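Local coordinates for protein peptidoglycan-N-acetylmuramic acid deacetylase PdaC (Bacillus subtilis subsp. subtilis str. 168, PDB 6H8N) that catalyses the deacetylation of N-acetylmuramic acid residues in cell-wall peptidoglycan, conferring lysozyme resistance, this chain being its C-terminal polysaccharide deacetylase domain, at residues P73-L78 and L84-D89; L104-Y109 and T155-D160; T40-G45 and V184-L189. The protein carries 1 engineered substitution. One frame throughout, in Å; residues are numbered along the deposited sequence. Where two conformers were deposited one is given.

Contact 1. Residues P73-L78 and L84-D89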
ATOM      1  N   PRO A  73       0.730   6.302 -15.978  1.00 12.43           N
ATOM      2  CA  PRO A  73       1.856   6.295 -16.911  1.00 12.56           C
ATOM      3  C   PRO A  73       3.133   5.919 -16.183  1.00 13.76           C
ATOM      4  O   PRO A  73       3.263   6.077 -14.969  1.00 14.13           O
ATOM      5  CB  PRO A  73       1.926   7.751 -17.378  1.00 15.06           C
ATOM      6  CG  PRO A  73       1.511   8.523 -16.162  1.00 14.24           C
ATOM      7  CD  PRO A  73       0.433   7.673 -15.509  1.00 12.48           C
ATOM      8  N   LEU A  74       4.118   5.449 -16.944  1.00 12.19           N
ATOM      9  CA  LEU A  74       5.478   5.398 -16.442  1.00 12.56           C
ATOM     10  C   LEU A  74       5.988   6.830 -16.336  1.00 14.00           C
ATOM     11  O   LEU A  74       6.134   7.522 -17.356  1.00 15.21           O
ATOM     12  CB  LEU A  74       6.348   4.559 -17.379  1.00 15.07           C
ATOM     13  CG  LEU A  74       7.828   4.463 -17.023  1.00 12.96           C
ATOM     14  CD1 LEU A  74       8.051   3.933 -15.595  1.00 16.62           C
ATOM     15  CD2 LEU A  74       8.530   3.547 -18.039  1.00 15.88           C
ATOM     16  N   LEU A  75       6.244   7.292 -15.110  1.00 14.06           N
ATOM     17  CA  LEU A  75       6.478   8.718 -14.895  1.00 12.37           C
ATOM     18  C   LEU A  75       7.783   9.181 -15.529  1.00 15.83           C
ATOM     19  O   LEU A  75       7.922  10.365 -15.864  1.00 16.79           O
ATOM     20  CB  LEU A  75       6.475   9.044 -13.403  1.00 12.02           C
ATOM     21  CG  LEU A  75       5.124   8.879 -12.697  1.00 12.91           C
ATOM     22  CD1 LEU A  75       5.314   9.033 -11.197  1.00 15.34           C
ATOM     23  CD2 LEU A  75       4.099   9.847 -13.224  1.00 15.27           C
ATOM     24  N   THR A  76       8.742   8.273 -15.691  1.00 16.07           N
ATOM     25  CA  THR A  76      10.012   8.597 -16.327  1.00 18.55           C
ATOM     26  C   THR A  76       9.883   8.753 -17.839  1.00 19.57           C
ATOM     27  O   THR A  76      10.846   9.210 -18.467  1.00 24.14           O
ATOM     28  CB  THR A  76      11.034   7.511 -15.987  1.00 20.61           C
ATOM     29  OG1 THR A  76      10.510   6.240 -16.363  1.00 20.12           O
ATOM     30  CG2 THR A  76      11.341   7.511 -14.495  1.00 24.90           C
ATOM     31  N   ARG A  77       8.750   8.378 -18.441  1.00 16.79           N
ATOM     32  CA  ARG A  77       8.490   8.663 -19.852  1.00 18.01           C
ATOM     33  C   ARG A  77       7.963  10.074 -20.068  1.00 19.91           C
ATOM     34  O   ARG A  77       7.858  10.507 -21.221  1.00 24.29           O
ATOM     35  CB  ARG A  77       7.445   7.697 -20.443  1.00 20.98           C
ATOM     36  CG  ARG A  77       7.804   6.207 -20.463  1.00 29.39           C
ATOM     37  CD  ARG A  77       8.070   5.655 -21.858  1.00 26.80           C
ATOM     38  NE  ARG A  77       7.062   6.002 -22.865  1.00 20.53           N
ATOM     39  CZ  ARG A  77       6.151   5.172 -23.375  1.00 21.20           C
ATOM     40  NH1 ARG A  77       6.072   3.906 -22.994  1.00 20.94           N
ATOM     41  NH2 ARG A  77       5.301   5.615 -24.294  1.00 25.46           N
ATOM     42  N   LEU A  78       7.602  10.778 -18.998  1.00 17.84           N
ATOM     43  CA  LEU A  78       7.024  12.110 -19.068  1.00 18.91           C
ATOM     44  C   LEU A  78       8.076  13.169 -18.754  1.00 16.63           C
ATOM     45  O   LEU A  78       9.129  12.886 -18.192  1.00 21.74           O
ATOM     46  CB  LEU A  78       5.879  12.224 -18.054  1.00 18.22           C
ATOM     47  CG  LEU A  78       4.772  11.173 -18.138  1.00 19.67           C
ATOM     48  CD1 LEU A  78       3.714  11.421 -17.059  1.00 19.76           C
ATOM     49  CD2 LEU A  78       4.124  11.144 -19.502  1.00 26.75           C
ATOM     50  N   LEU A  84       4.789  15.616 -12.387  1.00 14.87           N
ATOM     51  CA  LEU A  84       4.308  16.287 -11.185  1.00 13.88           C
ATOM     52  C   LEU A  84       2.814  16.545 -11.262  1.00 15.27           C
ATOM     53  O   LEU A  84       2.121  16.468 -10.241  1.00 15.73           O
ATOM     54  CB  LEU A  84       5.096  17.584 -10.949  1.00 15.27           C
ATOM     55  CG  LEU A  84       6.568  17.369 -10.613  1.00 21.55           C
ATOM     56  CD1 LEU A  84       7.290  18.719 -10.494  1.00 25.23           C
ATOM     57  CD2 LEU A  84       6.757  16.545  -9.338  1.00 26.49           C
ATOM     58  N   LYS A  85       2.283  16.826 -12.448  1.00 13.92           N
ATOM     59  CA  LYS A  85       0.847  17.006 -12.588  1.00 13.49           C
ATOM     60  C   LYS A  85       0.089  15.714 -12.284  1.00 13.99           C
ATOM     61  O   LYS A  85      -0.996  15.753 -11.688  1.00 14.14           O
ATOM     62  CB  LYS A  85       0.515  17.527 -13.978  1.00 17.95           C
ATOM     63  CG  LYS A  85      -0.921  17.907 -14.159  1.00 22.48           C
ATOM     64  CD  LYS A  85      -1.111  18.623 -15.484  1.00 27.82           C
ATOM     65  CE  LYS A  85      -2.479  19.269 -15.564  1.00 32.69           C
ATOM     66  NZ  LYS A  85      -3.574  18.290 -15.360  1.00 28.53           N
ATOM     67  N   GLN A  86       0.617  14.563 -12.718  1.00 13.02           N
ATOM     68  CA  GLN A  86      -0.000  13.283 -12.370  1.00 13.95           C
ATOM     69  C   GLN A  86      -0.106  13.136 -10.855  1.00 12.04           C
ATOM     70  O   GLN A  86      -1.155  12.741 -10.325  1.00 12.25           O
ATOM     71  CB  GLN A  86       0.838  12.141 -12.942  1.00 13.45           C
ATOM     72  CG  GLN A  86       0.661  11.890 -14.428  1.00 13.46           C
ATOM     73  CD  GLN A  86      -0.514  11.003 -14.731  1.00 13.58           C
ATOM     74  OE1 GLN A  86      -0.915  10.157 -13.923  1.00 11.82           O
ATOM     75  NE2 GLN A  86      -1.083  11.168 -15.909  1.00 16.50           N
ATOM     76  N   ILE A  87       0.971  13.456 -10.156  1.00 11.17           N
ATOM     77  CA  ILE A  87       0.993  13.321  -8.704  1.00 11.42           C
ATOM     78  C   ILE A  87       0.093  14.360  -8.053  1.00 12.10           C
ATOM     79  O   ILE A  87      -0.738  14.032  -7.199  1.00 11.15           O
ATOM     80  CB  ILE A  87       2.439  13.397  -8.182  1.00 13.10           C
ATOM     81  CG1 ILE A  87       3.294  12.272  -8.778  1.00 13.66           C
ATOM     82  CG2 ILE A  87       2.482  13.353  -6.652  1.00 14.76           C
ATOM     83  CD1 ILE A  87       2.735  10.883  -8.679  1.00 16.20           C
ATOM     84  N   ASN A  88       0.221  15.628  -8.466  1.00 11.46           N
ATOM     85  CA  ASN A  88      -0.534  16.695  -7.818  1.00 12.69           C
ATOM     86  C   ASN A  88      -2.024  16.588  -8.109  1.00 12.31           C
ATOM     87  O   ASN A  88      -2.848  16.858  -7.223  1.00 12.10           O
ATOM     88  CB  ASN A  88       0.028  18.064  -8.208  1.00 13.31           C
ATOM     89  CG  ASN A  88       1.352  18.327  -7.576  1.00 17.14           C
ATOM     90  OD1 ASN A  88       1.622  17.871  -6.460  1.00 20.85           O
ATOM     91  ND2 ASN A  88       2.199  19.072  -8.269  1.00 22.56           N
ATOM     92  N   ASP A  89      -2.407  16.172  -9.317  1.00 12.11           N
ATOM     93  CA  ASP A  89      -3.829  15.993  -9.590  1.00 12.96           C
ATOM     94  C   ASP A  89      -4.422  14.932  -8.673  1.00 10.61           C
ATOM     95  O   ASP A  89      -5.596  15.018  -8.292  1.00 12.00           O
ATOM     96  CB  ASP A  89      -4.077  15.578 -11.041  1.00 14.23           C
ATOM     97  CG  ASP A  89      -3.902  16.711 -12.033  1.00 17.84           C
ATOM     98  OD1 ASP A  89      -3.819  17.881 -11.612  1.00 19.37           O
ATOM     99  OD2 ASP A  89      -3.864  16.396 -13.247  1.00 18.65           O
TER

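Contact 2. Residues L104-Y109 and T155-D160. With PO4 (phosphate ion), chain D.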
ATOM      1  N   LEU A 104       2.769   9.366   1.174  1.00  9.83           N
ATOM      2  CA  LEU A 104       3.461   8.295   0.474  1.00 10.11           C
ATOM      3  C   LEU A 104       3.098   8.326  -0.998  1.00  9.21           C
ATOM      4  O   LEU A 104       1.923   8.469  -1.356  1.00  9.98           O
ATOM      5  CB  LEU A 104       3.059   6.930   1.033  1.00 10.71           C
ATOM      6  CG  LEU A 104       3.232   6.706   2.531  1.00 10.49           C
ATOM      7  CD1 LEU A 104       2.660   5.355   2.923  1.00 13.85           C
ATOM      8  CD2 LEU A 104       4.690   6.794   2.902  1.00 14.15           C
ATOM      9  N   VAL A 105       4.098   8.147  -1.856  1.00 10.21           N
ATOM     10  CA  VAL A 105       3.880   8.021  -3.287  1.00 10.13           C
ATOM     11  C   VAL A 105       4.487   6.708  -3.759  1.00  9.66           C
ATOM     12  O   VAL A 105       5.559   6.302  -3.292  1.00 10.68           O
ATOM     13  CB  VAL A 105       4.453   9.227  -4.067  1.00 11.16           C
ATOM     14  CG1 VAL A 105       5.966   9.323  -3.929  1.00 12.11           C
ATOM     15  CG2 VAL A 105       4.033   9.189  -5.547  1.00 12.27           C
ATOM     16  N   ARG A 106       3.794   6.043  -4.676  1.00  9.92           N
ATOM     17  CA  ARG A 106       4.285   4.807  -5.279  1.00  9.69           C
ATOM     18  C   ARG A 106       4.259   5.003  -6.788  1.00  9.58           C
ATOM     19  O   ARG A 106       3.192   4.907  -7.412  1.00  9.90           O
ATOM     20  CB  ARG A 106       3.438   3.628  -4.846  1.00  9.50           C
ATOM     21  CG  ARG A 106       3.867   2.314  -5.460  1.00 10.16           C
ATOM     22  CD  ARG A 106       3.122   1.159  -4.845  1.00 10.81           C
ATOM     23  NE  ARG A 106       3.671   0.745  -3.564  1.00 10.14           N
ATOM     24  CZ  ARG A 106       3.192  -0.261  -2.845  1.00  9.66           C
ATOM     25  NH1 ARG A 106       2.117  -0.930  -3.258  1.00  9.73           N
ATOM     26  NH2 ARG A 106       3.792  -0.611  -1.720  1.00  9.09           N
ATOM     27  N   PRO A 107       5.394   5.310  -7.410  1.00 10.26           N
ATOM     28  CA  PRO A 107       5.402   5.558  -8.856  1.00 10.46           C
ATOM     29  C   PRO A 107       5.008   4.304  -9.609  1.00 10.58           C
ATOM     30  O   PRO A 107       5.503   3.218  -9.283  1.00 11.27           O
ATOM     31  CB  PRO A 107       6.864   5.920  -9.132  1.00 12.44           C
ATOM     32  CG  PRO A 107       7.341   6.528  -7.836  1.00 16.83           C
ATOM     33  CD  PRO A 107       6.681   5.651  -6.783  1.00 13.41           C
ATOM     34  N   PRO A 108       4.141   4.412 -10.618  1.00 10.01           N
ATOM     35  CA  PRO A 108       3.781   3.244 -11.435  1.00 11.25           C
ATOM     36  C   PRO A 108       5.007   2.489 -11.926  1.00 10.86           C
ATOM     37  O   PRO A 108       5.996   3.086 -12.373  1.00 11.36           O
ATOM     38  CB  PRO A 108       3.003   3.865 -12.592  1.00 11.17           C
ATOM     39  CG  PRO A 108       2.319   5.041 -11.939  1.00 12.12           C
ATOM     40  CD  PRO A 108       3.363   5.597 -11.021  1.00 11.10           C
ATOM     41  N   TYR A 109       4.924   1.156 -11.862  1.00 10.07           N
ATOM     42  CA  TYR A 109       5.974   0.238 -12.316  1.00 11.29           C
ATOM     43  C   TYR A 109       7.278   0.379 -11.545  1.00 12.99           C
ATOM     44  O   TYR A 109       8.288  -0.213 -11.945  1.00 14.07           O
ATOM     45  CB  TYR A 109       6.240   0.323 -13.833  1.00 11.24           C
ATOM     46  CG  TYR A 109       4.979   0.440 -14.653  1.00 11.81           C
ATOM     47  CD1 TYR A 109       4.134  -0.644 -14.832  1.00 10.34           C
ATOM     48  CD2 TYR A 109       4.611   1.651 -15.231  1.00 12.89           C
ATOM     49  CE1 TYR A 109       2.979  -0.542 -15.559  1.00 11.58           C
ATOM     50  CE2 TYR A 109       3.470   1.767 -15.964  1.00 12.13           C
ATOM     51  CZ  TYR A 109       2.642   0.671 -16.135  1.00 14.03           C
ATOM     52  OH  TYR A 109       1.479   0.775 -16.854  1.00 14.60           O
ATOM     53  N   THR A 155       7.101  -5.858   3.045  1.00  9.35           N
ATOM     54  CA  THR A 155       6.020  -5.143   2.383  1.00  9.14           C
ATOM     55  C   THR A 155       5.609  -5.934   1.149  1.00  9.17           C
ATOM     56  O   THR A 155       6.446  -6.212   0.277  1.00 10.36           O
ATOM     57  CB  THR A 155       6.489  -3.739   2.006  1.00 10.31           C
ATOM     58  OG1 THR A 155       6.855  -3.052   3.204  1.00 10.75           O
ATOM     59  CG2 THR A 155       5.398  -2.952   1.303  1.00 10.97           C
ATOM     60  N   ILE A 156       4.327  -6.285   1.076  1.00  8.55           N
ATOM     61  CA  ILE A 156       3.770  -7.123   0.016  0.57  8.74           C
ATOM     62  C   ILE A 156       2.989  -6.242  -0.943  1.00  9.56           C
ATOM     63  O   ILE A 156       2.227  -5.371  -0.509  1.00  9.87           O
ATOM     64  CB  ILE A 156       2.842  -8.202   0.610  0.57  9.30           C
ATOM     65  CG1 ILE A 156       3.628  -9.144   1.526  0.57 11.25           C
ATOM     66  CG2 ILE A 156       2.159  -8.990  -0.490  0.57 12.13           C
ATOM     67  CD1 ILE A 156       2.764  -9.956   2.472  0.57 11.65           C
ATOM     68  N   LEU A 157       3.135  -6.495  -2.246  1.00  8.60           N
ATOM     69  CA  LEU A 157       2.365  -5.818  -3.296  1.00  8.63           C
ATOM     70  C   LEU A 157       1.305  -6.739  -3.880  1.00  8.94           C
ATOM     71  O   LEU A 157       1.632  -7.793  -4.437  1.00 10.55           O
ATOM     72  CB  LEU A 157       3.300  -5.352  -4.408  1.00  9.54           C
ATOM     73  CG  LEU A 157       2.665  -4.853  -5.710  1.00  9.38           C
ATOM     74  CD1 LEU A 157       1.765  -3.656  -5.431  1.00  9.43           C
ATOM     75  CD2 LEU A 157       3.736  -4.532  -6.746  1.00 10.41           C
ATOM     76  N   ILE A 158       0.043  -6.324  -3.795  1.00  8.99           N
ATOM     77  CA  ILE A 158      -1.078  -6.949  -4.491  1.00  8.85           C
ATOM     78  C   ILE A 158      -1.795  -5.845  -5.258  1.00  8.32           C
ATOM     79  O   ILE A 158      -1.816  -4.687  -4.820  1.00  9.06           O
ATOM     80  CB  ILE A 158      -2.025  -7.611  -3.458  1.00  9.49           C
ATOM     81  CG1 ILE A 158      -1.288  -8.744  -2.732  1.00 11.36           C
ATOM     82  CG2 ILE A 158      -3.324  -8.094  -4.104  1.00 10.89           C
ATOM     83  CD1 ILE A 158      -2.005  -9.316  -1.545  1.00 21.74           C
ATOM     84  N   HIS A 159      -2.368  -6.168  -6.412  1.00  9.04           N
ATOM     85  CA  HIS A 159      -3.113  -5.177  -7.190  1.00  8.65           C
ATOM     86  C   HIS A 159      -4.602  -5.413  -6.978  1.00  9.52           C
ATOM     87  O   HIS A 159      -5.128  -6.446  -7.394  1.00 11.09           O
ATOM     88  CB  HIS A 159      -2.699  -5.263  -8.661  1.00  9.37           C
ATOM     89  CG  HIS A 159      -1.230  -5.035  -8.856  1.00  9.17           C
ATOM     90  ND1 HIS A 159      -0.292  -6.044  -8.753  1.00 10.06           N
ATOM     91  CD2 HIS A 159      -0.518  -3.897  -9.062  1.00 10.39           C
ATOM     92  CE1 HIS A 159       0.921  -5.544  -8.918  1.00 10.03           C
ATOM     93  NE2 HIS A 159       0.810  -4.242  -9.105  1.00 10.53           N
ATOM     94  N   ASP A 160      -5.297  -4.469  -6.323  1.00 10.59           N
ATOM     95  CA  ASP A 160      -6.671  -4.707  -5.839  1.00 11.21           C
ATOM     96  C   ASP A 160      -7.727  -4.435  -6.892  1.00 12.80           C
ATOM     97  O   ASP A 160      -8.785  -3.888  -6.569  1.00 16.56           O
ATOM     98  CB  ASP A 160      -6.993  -3.957  -4.531  1.00 12.50           C
ATOM     99  CG  ASP A 160      -6.905  -2.438  -4.647  1.00 14.32           C
ATOM    100  OD1 ASP A 160      -5.890  -1.943  -5.157  1.00 13.16           O
ATOM    101  OD2 ASP A 160      -7.858  -1.746  -4.168  1.00 13.83           O
TER
HETATM  102  P   PO4 D 502       2.284  -1.524 -10.589  1.00  9.56           P
HETATM  103  O1  PO4 D 502       2.512  -2.211 -11.963  1.00 10.79           O
HETATM  104  O2  PO4 D 502       2.798  -2.471  -9.520  1.00 10.13           O
HETATM  105  O3  PO4 D 502       0.807  -1.407 -10.410  1.00  9.92           O
HETATM  106  O4  PO4 D 502       2.947  -0.183 -10.601  1.00 10.33           O

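Contact 3. Residues T40-G45 and V184-L189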
ATOM      1  N   THR A  40      -2.380  -0.558   3.321  1.00  7.69           N
ATOM      2  CA  THR A  40      -2.099   0.705   2.667  1.00  7.94           C
ATOM      3  C   THR A  40      -2.511   0.573   1.210  1.00  7.77           C
ATOM      4  O   THR A  40      -2.105  -0.386   0.543  1.00  8.65           O
ATOM      5  CB  THR A  40      -0.603   1.044   2.740  1.00  7.74           C
ATOM      6  OG1 THR A  40      -0.175   0.946   4.103  1.00  8.74           O
ATOM      7  CG2 THR A  40      -0.351   2.461   2.256  1.00  9.75           C
ATOM      8  N   PHE A  41      -3.334   1.501   0.730  1.00  7.57           N
ATOM      9  CA  PHE A  41      -3.896   1.473  -0.617  1.00  6.62           C
ATOM     10  C   PHE A  41      -3.269   2.603  -1.412  1.00  7.89           C
ATOM     11  O   PHE A  41      -3.430   3.778  -1.054  1.00  7.92           O
ATOM     12  CB  PHE A  41      -5.416   1.628  -0.552  1.00  7.55           C
ATOM     13  CG  PHE A  41      -6.101   0.461   0.087  1.00  8.30           C
ATOM     14  CD1 PHE A  41      -6.203   0.358   1.460  1.00 10.24           C
ATOM     15  CD2 PHE A  41      -6.608  -0.576  -0.699  1.00  7.84           C
ATOM     16  CE1 PHE A  41      -6.809  -0.764   2.047  1.00 10.17           C
ATOM     17  CE2 PHE A  41      -7.198  -1.690  -0.120  1.00  9.87           C
ATOM     18  CZ  PHE A  41      -7.313  -1.774   1.252  1.00 10.46           C
ATOM     19  N   PHE A  42      -2.563   2.249  -2.483  1.00  8.13           N
ATOM     20  CA  PHE A  42      -1.952   3.213  -3.388  1.00  7.60           C
ATOM     21  C   PHE A  42      -2.909   3.375  -4.554  1.00  7.99           C
ATOM     22  O   PHE A  42      -3.049   2.482  -5.401  1.00  8.58           O
ATOM     23  CB  PHE A  42      -0.563   2.730  -3.789  1.00  8.41           C
ATOM     24  CG  PHE A  42       0.416   2.816  -2.659  1.00  7.90           C
ATOM     25  CD1 PHE A  42       1.097   3.989  -2.426  1.00  9.23           C
ATOM     26  CD2 PHE A  42       0.607   1.741  -1.784  1.00  8.19           C
ATOM     27  CE1 PHE A  42       1.980   4.103  -1.356  1.00  9.60           C
ATOM     28  CE2 PHE A  42       1.493   1.851  -0.716  1.00  8.74           C
ATOM     29  CZ  PHE A  42       2.187   3.031  -0.522  1.00  9.66           C
ATOM     30  N   VAL A  43      -3.591   4.502  -4.564  1.00  8.25           N
ATOM     31  CA  VAL A  43      -4.784   4.718  -5.384  1.00  7.63           C
ATOM     32  C   VAL A  43      -4.450   5.560  -6.606  1.00  9.03           C
ATOM     33  O   VAL A  43      -3.591   6.454  -6.582  1.00  8.64           O
ATOM     34  CB  VAL A  43      -5.937   5.362  -4.573  1.00  8.04           C
ATOM     35  CG1 VAL A  43      -6.352   4.452  -3.414  1.00  9.52           C
ATOM     36  CG2 VAL A  43      -5.566   6.737  -4.074  1.00  8.63           C
ATOM     37  N   LEU A  44      -5.185   5.277  -7.681  1.00  8.92           N
ATOM     38  CA  LEU A  44      -5.150   6.071  -8.899  1.00  8.65           C
ATOM     39  C   LEU A  44      -6.129   7.229  -8.773  1.00  9.84           C
ATOM     40  O   LEU A  44      -7.292   7.023  -8.433  1.00  9.75           O
ATOM     41  CB  LEU A  44      -5.533   5.208 -10.098  1.00 10.87           C
ATOM     42  CG  LEU A  44      -4.417   4.291 -10.569  1.00 11.80           C
ATOM     43  CD1 LEU A  44      -4.953   3.290 -11.568  1.00 16.78           C
ATOM     44  CD2 LEU A  44      -3.280   5.056 -11.204  1.00 13.94           C
ATOM     45  N   GLY A  45      -5.661   8.443  -9.058  1.00  9.64           N
ATOM     46  CA  GLY A  45      -6.544   9.595  -8.971  1.00 10.92           C
ATOM     47  C   GLY A  45      -7.796   9.452  -9.819  1.00  9.74           C
ATOM     48  O   GLY A  45      -8.886   9.823  -9.395  1.00 10.54           O
ATOM     49  N   VAL A 184      -0.034  -4.060   9.499  1.00  9.45           N
ATOM     50  CA  VAL A 184       0.144  -2.642   9.780  1.00  8.72           C
ATOM     51  C   VAL A 184       0.236  -1.853   8.479  1.00  9.22           C
ATOM     52  O   VAL A 184       0.507  -2.399   7.410  1.00  9.38           O
ATOM     53  CB  VAL A 184       1.374  -2.394  10.679  1.00 11.34           C
ATOM     54  CG1 VAL A 184       1.275  -3.244  11.942  1.00 13.59           C
ATOM     55  CG2 VAL A 184       2.657  -2.719   9.966  1.00 12.07           C
ATOM     56  N   THR A 185       0.050  -0.538   8.592  1.00  9.02           N
ATOM     57  CA  THR A 185       0.212   0.342   7.448  1.00  8.89           C
ATOM     58  C   THR A 185       1.700   0.568   7.179  1.00  9.09           C
ATOM     59  O   THR A 185       2.573   0.250   7.997  1.00  8.93           O
ATOM     60  CB  THR A 185      -0.451   1.694   7.696  1.00  8.48           C
ATOM     61  OG1 THR A 185       0.275   2.363   8.736  1.00  9.79           O
ATOM     62  CG2 THR A 185      -1.912   1.549   8.074  1.00 10.27           C
ATOM     63  N   VAL A 186       1.996   1.133   6.015  1.00  8.45           N
ATOM     64  CA  VAL A 186       3.381   1.444   5.677  1.00  9.07           C
ATOM     65  C   VAL A 186       4.002   2.381   6.707  1.00 10.59           C
ATOM     66  O   VAL A 186       5.144   2.175   7.153  1.00  9.39           O
ATOM     67  CB  VAL A 186       3.466   1.990   4.239  1.00  9.06           C
ATOM     68  CG1 VAL A 186       4.821   2.647   3.940  1.00 11.36           C
ATOM     69  CG2 VAL A 186       3.188   0.885   3.247  1.00 10.40           C
ATOM     70  N   SER A 187       3.281   3.427   7.096  1.00 10.31           N
ATOM     71  CA  SER A 187       3.827   4.356   8.090  1.00 10.30           C
ATOM     72  C   SER A 187       3.992   3.691   9.454  1.00 11.82           C
ATOM     73  O   SER A 187       4.953   3.986  10.176  1.00 11.37           O
ATOM     74  CB  SER A 187       2.961   5.606   8.162  1.00 12.70           C
ATOM     75  OG  SER A 187       3.077   6.314   6.935  1.00 13.61           O
ATOM     76  N   GLN A 188       3.080   2.787   9.832  1.00  9.63           N
ATOM     77  CA  GLN A 188       3.230   2.076  11.090  1.00 10.13           C
ATOM     78  C   GLN A 188       4.447   1.168  11.057  1.00 10.45           C
ATOM     79  O   GLN A 188       5.145   1.024  12.067  1.00 10.64           O
ATOM     80  CB  GLN A 188       1.976   1.279  11.402  1.00 10.18           C
ATOM     81  CG  GLN A 188       0.816   2.137  11.865  1.00 11.28           C
ATOM     82  CD  GLN A 188      -0.518   1.418  11.862  1.00 15.38           C
ATOM     83  OE1 GLN A 188      -0.678   0.331  11.308  1.00 11.82           O
ATOM     84  NE2 GLN A 188      -1.514   2.053  12.476  1.00 24.21           N
ATOM     85  N   LEU A 189       4.718   0.540   9.911  1.00  9.75           N
ATOM     86  CA  LEU A 189       5.904  -0.296   9.795  1.00 10.28           C
ATOM     87  C   LEU A 189       7.173   0.544   9.941  1.00 11.00           C
ATOM     88  O   LEU A 189       8.118   0.134  10.632  1.00 11.34           O
ATOM     89  CB  LEU A 189       5.877  -1.016   8.454  1.00 11.28           C
ATOM     90  CG  LEU A 189       7.141  -1.818   8.129  1.00 13.64           C
ATOM     91  CD1 LEU A 189       7.381  -2.895   9.157  1.00 17.74           C
ATOM     92  CD2 LEU A 189       7.038  -2.377   6.703  1.00 14.03           C
TER
HETATM   93  O   HOH W   1       0.381  -1.682   4.738  1.00  9.29           O

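Contact 1. Residues P73-L78 and L84-D89
P73 sets its pyrrolidine ring against the carboxamide of Q86, the two side chains coming from opposite directions. The closest pair is P73 CD and Q86 OE1 at 3.2 Å, while P73 CG lies 3.5 Å from Q86 CD. A proline suits this place because its rigid ring offers CH groups to an amide without competing for that amide's hydrogen bonds. Those bonds run to the chain just before P73: Q86 OE1 accepts from W70 N, and Q86 NE2 is bonded to S71 OG. A bend at the second torsion of Q86 (chi2 -85°) turns the carboxamide off the helix toward this loop, and with both ends of the amide held, its rotation is fixed.

Beside the amide the contact becomes purely apolar. L75 CD2 packs on Q86 CB at 4.0 Å, and its other methyl, CD1, meets I87 CD1 at 4.1 Å, the two side chains crossing at about a right angle. This buried side continues into helix 114-120, where L75 touches L116 and I87 touches M120; the forked end of L75 lets one methyl meet Q86 and the other I87.

Toward solvent the fit is looser. L78, only partly buried, brings just CD1 within 4.1 Å of Q86 CG. One residue before Q86, the exposed K85 instead reaches along its own helix, its NZ forming a 2.9 Å salt bridge with D89 OD2, on the syn side of that oxygen.

This loop, packed on helix 80-98, begins right after H72, which with H68 binds the zinc ion and closes the H-S-x-x-H motif of NodB-type deacetylases.

Contact 2. Residues L104-Y109 and T155-D160
The guanidinium of R106 has T155 CG2 at its edge, near its plane, and L157 CD1 approaching obliquely, 3.5 Å from R106 NH1. That same L157 methyl lies over one face of the H159 imidazole, offset toward the rim, while a phosphate oxygen, O2, sits in plane at the ring's edge.

R106, L157 and H159 line the active site of the NodB fold, a distorted beta/alpha barrel: R106 to Y109 carry its R-P-P-Y motif, and L157 to H159 its L-x-H motif. H159 is probably the proton donor, as in related deacetylases, its ND1 hydrogen-bonded to D133.

R106 leaves its backbone with CG anti to N (chi1 179°) and bends at chi3, which carries the guanidinium toward strand 155-159. There NE is bonded to A125 O, and NH1 to T15 OG1 and to the engineered S17. An arginine suits such a buried spot, with several donors to spend, and L157 supplies an apolar wall for both flat groups.

The phosphate, probably from the crystallisation liquor, bridges the two segments: Y109 N gives O4 a 2.7 Å hydrogen bond, and H159 NE2 gives O2 an almost straight one, 2.7 Å long at 177°.

Contact 3. Residues T40-G45 and V184-L189
Strand 40-43 starts where helix 186-197 also starts, so that T40 and T185 bring their CA atoms to 5.3 Å while the two elements diverge beyond this point. The contact therefore falls on T40, T185 and V186, with F42 at its far end.

T40 carries the polar part. Its OG1 accepts a hydrogen bond from V186 N, 2.9 Å long with an N-H...O angle of 156°, and in turn donates to a water at 2.8 Å, which donates in turn to V184 O. Threonine suits the site because its methyl serves at the same time as an apolar surface. V186 crosses the T40 side chain at about a right angle, and V186 CG2 lies 4.0 Å from the T40 methyl, CG2. The same valine methyl reaches the edge of the F42 ring, near the ring plane, at 4.4 Å from CE2. F42 continues inward from there to R106 and the engineered S17.

T185 has another task. With OG1 set between its backbone N and carbonyl carbon (chi1 67°), the hydroxyl accepts from Q188 N at 3.0 Å. Q188 returns the bond: its OE1 accepts from T185 N at 2.9 Å, the donor lying above the plane of the Q188 side-chain carbonyl. The pair is a capping box, and it sets T185 as N-cap. Between the two in this turn, S187 OG is bonded to E64 of the neighbouring strand 64-67.

In the first turn of a helix the N-H groups lack carbonyl partners from a preceding turn. Here Q188 N is satisfied by the cap, whereas V186 N is satisfied across the contact by T40, so a buried helix start is completed by a hydroxyl of the central sheet.

How the contacts relate
Contact 2 lies between the other two and touches both. Against contact 1 it packs through P73 O and P108 CB, 3.3 Å apart, and through I87 CD1 and V105 CG2 at 3.8 Å. Against contact 3, with centres only about 8 Å apart, R106 CB meets F42 CD1 at 3.4 Å and L104 CD1 meets V186 CG1 at 3.6 Å. Contacts 1 and 3 do not touch, their nearest atoms being about 6 Å apart, and along the chain contacts 1 and 2 both fall inside the loop that contact 3 closes. The zinc ion, bound by D18, H68 and H72, lies about 7 Å from the side chains of R106 and F42 and about 9 Å from that of P73.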